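Local structure of uncharacterized conserved protein (Vibrio parahaemolyticus, 3MUQ) at residues Q152-T157 and G166-D171; G173-L176 and K181-L184. The protein is of unknown function but, as a member of the periplasmic-binding-protein superfamily, probably binds a small ligand outside the cytoplasm. All blocks are in the same frame, centred on the assembly; numbering follows the deposited sequence.

Contact 1 of 2, residues Q152-T157 and G166-D171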
loop_
_atom_site.group_PDB
_atom_site.type_symbol
_atom_site.label_atom_id
_atom_site.label_comp_id
_atom_site.label_asym_id
_atom_site.label_seq_id
_atom_site.Cartn_x
_atom_site.Cartn_y
_atom_site.Cartn_z
ATOM N N GLN A 152 10.039 7.459 -22.326
ATOM C CA GLN A 152 10.813 7.745 -21.118
ATOM C C GLN A 152 9.938 7.577 -19.868
ATOM O O GLN A 152 8.729 7.420 -19.966
ATOM C CB GLN A 152 11.368 9.187 -21.162
ATOM C CG GLN A 152 12.370 9.486 -22.286
ATOM C CD GLN A 152 13.684 8.719 -22.153
ATOM O OE1 GLN A 152 14.011 8.204 -21.083
ATOM N NE2 GLN A 152 14.444 8.647 -23.244
ATOM N N GLY A 153 10.553 7.622 -18.693
ATOM C CA GLY A 153 9.808 7.513 -17.454
ATOM C C GLY A 153 8.991 8.750 -17.113
ATOM O O GLY A 153 8.938 9.726 -17.872
HETATM N N MSE A 154 8.344 8.706 -15.957
HETATM C CA MSE A 154 7.448 9.779 -15.533
HETATM C C MSE A 154 8.196 11.112 -15.339
HETATM O O MSE A 154 7.755 12.159 -15.815
HETATM C CB MSE A 154 6.725 9.374 -14.237
HETATM C CG MSE A 154 5.536 10.254 -13.880
HETATM SE SE MSE A 154 4.135 10.073 -15.217
HETATM C CE MSE A 154 4.300 11.796 -16.127
ATOM N N GLY A 155 9.315 11.068 -14.619
ATOM C CA GLY A 155 10.102 12.268 -14.364
ATOM C C GLY A 155 10.566 12.972 -15.639
ATOM O O GLY A 155 10.310 14.153 -15.828
ATOM N N PRO A 156 11.273 12.247 -16.516
ATOM C CA PRO A 156 11.725 12.830 -17.790
ATOM C C PRO A 156 10.545 13.327 -18.633
ATOM O O PRO A 156 10.667 14.346 -19.304
ATOM C CB PRO A 156 12.429 11.655 -18.483
ATOM C CG PRO A 156 12.960 10.823 -17.288
ATOM C CD PRO A 156 11.829 10.899 -16.286
ATOM N N THR A 157 9.429 12.610 -18.596
ATOM C CA THR A 157 8.202 13.050 -19.261
ATOM C C THR A 157 7.750 14.405 -18.710
ATOM O O THR A 157 7.478 15.318 -19.481
ATOM C CB THR A 157 7.086 11.984 -19.150
ATOM O OG1 THR A 157 7.508 10.812 -19.852
ATOM C CG2 THR A 157 5.774 12.481 -19.765
ATOM N N GLY A 166 3.912 21.861 -22.401
ATOM C CA GLY A 166 2.795 21.039 -22.825
ATOM C C GLY A 166 2.066 20.370 -21.676
ATOM O O GLY A 166 2.439 20.517 -20.508
ATOM N N TYR A 167 1.019 19.631 -22.023
ATOM C CA TYR A 167 0.229 18.893 -21.058
ATOM C C TYR A 167 0.756 17.469 -20.927
ATOM O O TYR A 167 1.333 16.928 -21.861
ATOM C CB TYR A 167 -1.223 18.827 -21.525
ATOM C CG TYR A 167 -1.913 20.176 -21.573
ATOM C CD1 TYR A 167 -2.658 20.642 -20.489
ATOM C CD2 TYR A 167 -1.825 20.979 -22.706
ATOM C CE1 TYR A 167 -3.294 21.890 -20.539
ATOM C CE2 TYR A 167 -2.461 22.220 -22.771
ATOM C CZ TYR A 167 -3.196 22.666 -21.688
ATOM O OH TYR A 167 -3.822 23.888 -21.759
ATOM N N THR A 168 0.543 16.868 -19.767
ATOM C CA THR A 168 0.754 15.432 -19.603
ATOM C C THR A 168 -0.124 14.903 -18.454
ATOM O O THR A 168 -0.661 15.682 -17.649
ATOM C CB THR A 168 2.259 15.095 -19.365
ATOM O OG1 THR A 168 2.490 13.704 -19.622
ATOM C CG2 THR A 168 2.690 15.419 -17.940
HETATM N N MSE A 169 -0.293 13.586 -18.404
HETATM C CA MSE A 169 -0.917 12.941 -17.250
HETATM C C MSE A 169 0.148 12.315 -16.365
HETATM O O MSE A 169 0.963 11.514 -16.833
HETATM C CB MSE A 169 -1.886 11.849 -17.697
HETATM C CG MSE A 169 -2.656 11.227 -16.538
HETATM SE SE MSE A 169 -3.844 9.830 -17.168
HETATM C CE MSE A 169 -2.562 8.379 -17.347
ATOM N N SER A 170 0.142 12.671 -15.089
ATOM C CA SER A 170 1.152 12.167 -14.157
ATOM C C SER A 170 0.517 11.526 -12.945
ATOM O O SER A 170 -0.581 11.915 -12.549
ATOM C CB SER A 170 2.007 13.326 -13.663
ATOM O OG SER A 170 3.021 12.879 -12.783
ATOM N N ASP A 171 1.200 10.565 -12.325
ATOM C CA ASP A 171 0.761 10.143 -11.005
ATOM C C ASP A 171 1.059 11.322 -10.093
ATOM O O ASP A 171 2.022 12.054 -10.325
ATOM C CB ASP A 171 1.530 8.921 -10.532
ATOM C CG ASP A 171 2.994 9.220 -10.328
ATOM O OD1 ASP A 171 3.767 9.132 -11.314
ATOM O OD2 ASP A 171 3.366 9.554 -9.183
#

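Contact 2 of 2, residues G173-L176 and K181-L184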
loop_
_atom_site.group_PDB
_atom_site.type_symbol
_atom_site.label_atom_id
_atom_site.label_comp_id
_atom_site.label_asym_id
_atom_site.label_seq_id
_atom_site.Cartn_x
_atom_site.Cartn_y
_atom_site.Cartn_z
ATOM N N GLY A 173 2.316 11.474 -7.146
ATOM C CA GLY A 173 3.603 11.361 -6.472
ATOM C C GLY A 173 4.773 11.970 -7.238
ATOM O O GLY A 173 5.601 12.704 -6.677
ATOM N N THR A 174 4.874 11.644 -8.521
ATOM C CA THR A 174 6.013 12.119 -9.282
ATOM C C THR A 174 5.866 13.626 -9.439
ATOM O O THR A 174 6.839 14.378 -9.319
ATOM C CB THR A 174 6.142 11.409 -10.647
ATOM O OG1 THR A 174 6.040 9.997 -10.442
ATOM C CG2 THR A 174 7.512 11.723 -11.285
ATOM N N TRP A 175 4.631 14.062 -9.651
ATOM C CA TRP A 175 4.329 15.492 -9.758
ATOM C C TRP A 175 4.823 16.273 -8.542
ATOM O O TRP A 175 5.452 17.309 -8.687
ATOM C CB TRP A 175 2.821 15.723 -9.908
ATOM C CG TRP A 175 2.449 17.141 -9.578
ATOM C CD1 TRP A 175 1.706 17.577 -8.516
ATOM C CD2 TRP A 175 2.857 18.307 -10.289
ATOM N NE1 TRP A 175 1.610 18.952 -8.541
ATOM C CE2 TRP A 175 2.309 19.422 -9.619
ATOM C CE3 TRP A 175 3.623 18.519 -11.441
ATOM C CZ2 TRP A 175 2.506 20.731 -10.061
ATOM C CZ3 TRP A 175 3.815 19.818 -11.879
ATOM C CH2 TRP A 175 3.252 20.906 -11.192
ATOM N N LEU A 176 4.531 15.770 -7.344
ATOM C CA LEU A 176 4.897 16.482 -6.112
ATOM C C LEU A 176 6.405 16.559 -5.921
ATOM O O LEU A 176 6.931 17.584 -5.470
ATOM C CB LEU A 176 4.252 15.832 -4.875
ATOM C CG LEU A 176 2.725 15.853 -4.814
ATOM C CD1 LEU A 176 2.191 14.942 -3.691
ATOM C CD2 LEU A 176 2.233 17.283 -4.633
ATOM N N LYS A 181 10.778 22.162 -9.790
ATOM C CA LYS A 181 11.575 22.481 -10.972
ATOM C C LYS A 181 10.765 22.433 -12.277
ATOM O O LYS A 181 11.330 22.440 -13.368
ATOM C CB LYS A 181 12.802 21.563 -11.063
ATOM C CG LYS A 181 12.511 20.104 -11.368
ATOM C CD LYS A 181 13.786 19.267 -11.203
ATOM C CE LYS A 181 13.593 17.815 -11.625
ATOM N NZ LYS A 181 14.668 16.915 -11.096
ATOM N N LEU A 182 9.443 22.386 -12.169
ATOM C CA LEU A 182 8.599 22.376 -13.363
ATOM C C LEU A 182 7.852 23.701 -13.522
ATOM O O LEU A 182 7.316 24.237 -12.561
ATOM C CB LEU A 182 7.600 21.213 -13.303
ATOM C CG LEU A 182 8.247 19.820 -13.253
ATOM C CD1 LEU A 182 7.235 18.719 -12.904
ATOM C CD2 LEU A 182 8.963 19.531 -14.571
ATOM N N ASP A 183 7.809 24.219 -14.742
ATOM C CA ASP A 183 7.004 25.402 -15.027
ATOM C C ASP A 183 5.626 24.946 -15.463
ATOM O O ASP A 183 5.203 25.229 -16.580
ATOM C CB ASP A 183 7.631 26.237 -16.151
ATOM C CG ASP A 183 8.879 26.977 -15.712
ATOM O OD1 ASP A 183 9.185 27.007 -14.499
ATOM O OD2 ASP A 183 9.561 27.540 -16.595
ATOM N N LEU A 184 4.948 24.214 -14.585
ATOM C CA LEU A 184 3.651 23.634 -14.875
ATOM C C LEU A 184 2.829 23.714 -13.594
ATOM O O LEU A 184 3.378 23.974 -12.523
ATOM C CB LEU A 184 3.815 22.153 -15.249
ATOM C CG LEU A 184 4.777 21.769 -16.383
ATOM C CD1 LEU A 184 5.052 20.258 -16.352
ATOM C CD2 LEU A 184 4.228 22.204 -17.728
#

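Contact 1 of 2, residues Q152-T157 and G166-D171
The carboxylate of Asp171 meets the side chain of Met154, a selenomethionine, through a single oxygen: OD1 lies 3.3 Å from Met154 CG, and the two side chains run past one another in opposite directions. OD1 also has a hydrogen-bond partner in Thr174, whose hydroxyl it binds, so the apolar chain lies against an oxygen already held in place. A second flat group, the Gly153 carbonyl, is gripped on both faces by Thr157, in the first turn of the helix that Gly153 precedes as N-cap. Thr157 N reaches Gly153 O at 3.0 Å from one face, and Thr157 OG1 reaches the same oxygen at 2.7 Å from the other, well above the carbonyl plane.

From CG onward Met154 bends at chi2 (65°) and again at chi3, which lays its end along the strand. There Met154 CE reaches the backbone oxygen of Met169 at 3.4 Å and Ser170 CB at 3.7 Å. One turn later in the helix, Thr157 turns CG2 toward the strand, anti to its own N (its OG1 has chi1 -64°), and places that methyl 3.5 Å from Thr168 OG1. That hydroxyl is itself hydrogen-bonded to Ile119 O.

No hydrogen bond joins the two segments, and all six touching residues are buried. Asp171, at the N-cap of helix 172-178, caps a backbone N just beyond the segment, and Pro226 of the second subunit packs on it. On the strand, Thr168 and Ser170 make backbone hydrogen bonds to Val89 and Val87. The first turn of helix 154-163 packs on strand 168-171, an alpha/beta layering consistent with a lobe of the periplasmic-binding-protein fold.

Contact 2 of 2, residues G173-L176 and K181-L184
A helix-to-strand connection is closed here by a tryptophan: Trp175, on helix 172-178, reaches back to the loop at 181-184 that leads into strand 185-188. The bond from its CA to CB is not aimed at the loop, but with CG anti to the backbone N (chi1 162°) the ring end reaches it, and the six-membered ring does all the touching.

At the rim of that ring, Trp175 CH2 comes within 3.3 Å of the Leu184 backbone oxygen, which lies at the edge and in the plane of the indole. A polar carbonyl is therefore turned to ring hydrogens and not to the pi cloud. Beside it, Leu184 CB sits 4.1 Å from Trp175 CZ3, the two side chains running at an angle to each other. Leu182 approaches the ring obliquely, with its CD1 methyl 3.7 Å from CZ3 and 3.9 Å from CE3 of Trp175. Two successive edge carbons of the indole thus share one methyl.

Between the two leucines the chain makes an inverse gamma turn centred on Asp183, closed by a weak bond of 3.1 Å from Leu184 N to Leu182 O. This tight bend lets both leucines direct their CB toward the helix while that of Asp183 points away. The backbone of Asp183 is held by Ser162 OG of helix 154-163 at its N and by Gln165 NE2, just past that helix, at its O.

Leu182 also packs on Leu158 of helix 154-163, and Val89 of strand 78-90 touches both Trp175 and Leu184. The ring and leucines make a small hydrophobic cluster between helices and sheet, as in the core of an alpha/beta lobe.

Overall arrangement
Contact 1 closes before contact 2 opens, and their centres lie about 9 Å apart on the same side of the chain's centre. The chain runs from helix 154-163 through strand 168-171 straight into helix 172-178, then by the loop 181-184 to strand 185-188. Both strands pair antiparallel with the long strand 78-90, so both contacts adjoin the same part of the mixed sheet. They also touch directly: Met154 and Gly155 pack against Thr174, and Gly166 O against Leu184. Together they form adjoining packing within a lobe that is probably of PBP type, whose helix 172-178 also faces the second subunit.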